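Local coordinates for chlamydomonas reinhardtii THB1 (Chlamydomonas reinhardtii, PDB 4XDI), which binds one heme per subunit as a group I truncated hemoglobin and probably binds oxygen, perhaps with a peroxidase activity, at residues D8-R13 with Y59-S64. Numbering follows the deposited sequence.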
loop_
_atom_site.group_PDB
_atom_site.type_symbol
_atom_site.label_atom_id
_atom_site.label_comp_id
_atom_site.label_asym_id
_atom_site.label_seq_id
_atom_site.Cartn_x
_atom_site.Cartn_y
_atom_site.Cartn_z
ATOM N N ASP A 8 13.491 -6.358 -10.249
ATOM C CA ASP A 8 12.643 -5.176 -10.253
ATOM C C ASP A 8 12.300 -4.719 -8.818
ATOM O O ASP A 8 11.492 -3.806 -8.612
ATOM C CB ASP A 8 11.379 -5.434 -11.091
ATOM C CG ASP A 8 10.554 -6.588 -10.574
ATOM O OD1 ASP A 8 11.124 -7.499 -9.943
ATOM O OD2 ASP A 8 9.322 -6.563 -10.778
ATOM N N SER A 9 12.949 -5.360 -7.846
ATOM C CA SER A 9 12.902 -4.950 -6.446
ATOM C C SER A 9 13.251 -3.474 -6.341
ATOM O O SER A 9 14.257 -3.027 -6.898
ATOM C CB SER A 9 13.878 -5.795 -5.605
ATOM O OG SER A 9 13.869 -5.435 -4.232
ATOM N N LEU A 10 12.418 -2.711 -5.651
ATOM C CA LEU A 10 12.700 -1.280 -5.490
ATOM C C LEU A 10 13.424 -0.989 -4.195
ATOM O O LEU A 10 13.653 0.181 -3.859
ATOM C CB LEU A 10 11.410 -0.452 -5.546
ATOM C CG LEU A 10 10.534 -0.503 -6.809
ATOM C CD1 LEU A 10 9.405 0.523 -6.647
ATOM C CD2 LEU A 10 11.317 -0.209 -8.060
ATOM N N TYR A 11 13.794 -2.028 -3.455
ATOM C CA TYR A 11 14.345 -1.788 -2.124
ATOM C C TYR A 11 15.659 -1.006 -2.185
ATOM O O TYR A 11 15.845 -0.041 -1.441
ATOM C CB TYR A 11 14.586 -3.088 -1.378
ATOM C CG TYR A 11 13.368 -3.698 -0.734
ATOM C CD1 TYR A 11 12.086 -3.427 -1.197
ATOM C CD2 TYR A 11 13.508 -4.552 0.346
ATOM C CE1 TYR A 11 10.958 -4.022 -0.596
ATOM C CE2 TYR A 11 12.414 -5.137 0.947
ATOM C CZ TYR A 11 11.142 -4.874 0.479
ATOM O OH TYR A 11 10.087 -5.487 1.109
ATOM N N SER A 12 16.562 -1.434 -3.068
ATOM C CA SER A 12 17.886 -0.811 -3.147
ATOM C C SER A 12 17.773 0.661 -3.494
ATOM O O SER A 12 18.394 1.489 -2.853
ATOM C CB SER A 12 18.788 -1.504 -4.172
ATOM O OG SER A 12 20.099 -0.943 -4.128
ATOM N N ARG A 13 16.973 0.981 -4.505
ATOM C CA ARG A 13 16.813 2.360 -4.949
ATOM C C ARG A 13 16.107 3.234 -3.899
ATOM O O ARG A 13 16.314 4.441 -3.852
ATOM C CB ARG A 13 16.057 2.401 -6.274
ATOM C CG ARG A 13 16.884 1.863 -7.450
ATOM C CD ARG A 13 15.994 1.465 -8.613
ATOM N NE ARG A 13 15.297 2.605 -9.199
ATOM C CZ ARG A 13 14.267 2.492 -10.031
ATOM N NH1 ARG A 13 13.807 1.290 -10.357
ATOM N NH2 ARG A 13 13.684 3.576 -10.525
ATOM N N TYR A 59 4.346 -5.707 -1.614
ATOM C CA TYR A 59 3.559 -5.488 -2.827
ATOM C C TYR A 59 4.065 -4.289 -3.614
ATOM O O TYR A 59 4.257 -4.358 -4.826
ATOM C CB TYR A 59 2.074 -5.257 -2.512
ATOM C CG TYR A 59 1.246 -5.214 -3.777
ATOM C CD1 TYR A 59 1.078 -4.028 -4.487
ATOM C CD2 TYR A 59 0.668 -6.368 -4.281
ATOM C CE1 TYR A 59 0.342 -3.985 -5.644
ATOM C CE2 TYR A 59 -0.074 -6.343 -5.451
ATOM C CZ TYR A 59 -0.238 -5.148 -6.124
ATOM O OH TYR A 59 -0.976 -5.131 -7.280
ATOM N N VAL A 60 4.260 -3.167 -2.926
ATOM C CA VAL A 60 4.612 -1.941 -3.633
ATOM C C VAL A 60 6.094 -1.900 -4.002
ATOM O O VAL A 60 6.438 -1.517 -5.123
ATOM C CB VAL A 60 4.235 -0.662 -2.799
ATOM C CG1 VAL A 60 4.742 0.585 -3.510
ATOM C CG2 VAL A 60 2.742 -0.586 -2.640
ATOM N N PHE A 61 6.977 -2.302 -3.091
ATOM C CA PHE A 61 8.425 -2.143 -3.359
ATOM C C PHE A 61 9.222 -3.431 -3.600
ATOM O O PHE A 61 10.400 -3.367 -3.976
ATOM C CB PHE A 61 9.067 -1.378 -2.201
ATOM C CG PHE A 61 8.422 -0.039 -1.940
ATOM C CD1 PHE A 61 8.832 1.085 -2.638
ATOM C CD2 PHE A 61 7.389 0.082 -1.014
ATOM C CE1 PHE A 61 8.225 2.322 -2.407
ATOM C CE2 PHE A 61 6.782 1.304 -0.780
ATOM C CZ PHE A 61 7.214 2.432 -1.472
ATOM N N GLY A 62 8.605 -4.593 -3.386
ATOM C CA GLY A 62 9.357 -5.847 -3.374
ATOM C C GLY A 62 9.741 -6.457 -4.718
ATOM O O GLY A 62 10.698 -7.252 -4.810
ATOM N N GLY A 63 9.021 -6.076 -5.766
ATOM C CA GLY A 63 9.285 -6.609 -7.092
ATOM C C GLY A 63 8.648 -7.968 -7.364
ATOM O O GLY A 63 7.895 -8.504 -6.544
ATOM N N SER A 64 8.962 -8.521 -8.532
ATOM C CA SER A 64 8.406 -9.795 -8.986
ATOM C C SER A 64 8.606 -10.930 -7.984
ATOM O O SER A 64 9.729 -11.235 -7.584
ATOM C CB SER A 64 9.029 -10.192 -10.328
ATOM O OG SER A 64 8.729 -9.249 -11.341
#
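Asp8 takes hold of Ser64 through both of its carboxylate oxygens. Ser64 N donates a nearly straight bond to the syn side of Asp8 OD1 (2.8 Å, 163°), while Ser64 OG reaches Asp8 OD2 from above the carboxylate plane, also at 2.8 Å. With CG between the backbone N and the carbonyl carbon (chi1 60°), this short carboxylate is turned to Ser64, where its two oxygens can take an amide and a hydroxyl of one residue. Next to it in the chain, Gly63 has positive phi (82°); a CB would press on the carbonyl O of Gly62 and run into Ser9 N and Asp8 OD1, so glycine fits. At the helix end, Phe61 O accepts the amide of Leu10 (N to O 2.7 Å). Leu10 and Phe61, apolar as their buried places require, cross side chains at about a right angle, CD1 to CD1 4.1 Å. The CD1-CE1 side of the flat Tyr11 ring comes obliquely against the same turn and covers it, CE1 lying 3.6 Å from Phe61 CB and 3.7 Å from Gly62 CA. With an alanine in place of Tyr11, Phe61 CB and Gly62 CA would probably lose this cover and a gap open beside Met57 and Val20. Outward, Leu10 rests on Leu110 of helix 108-120, and Phe61 on Val20 and Val24 of helix 17-33. The contact thus ties the N-terminal loop to the Gly-Gly pair that follows helix E (46-61), a glycine motif characteristic of the two-over-two truncated-globin fold.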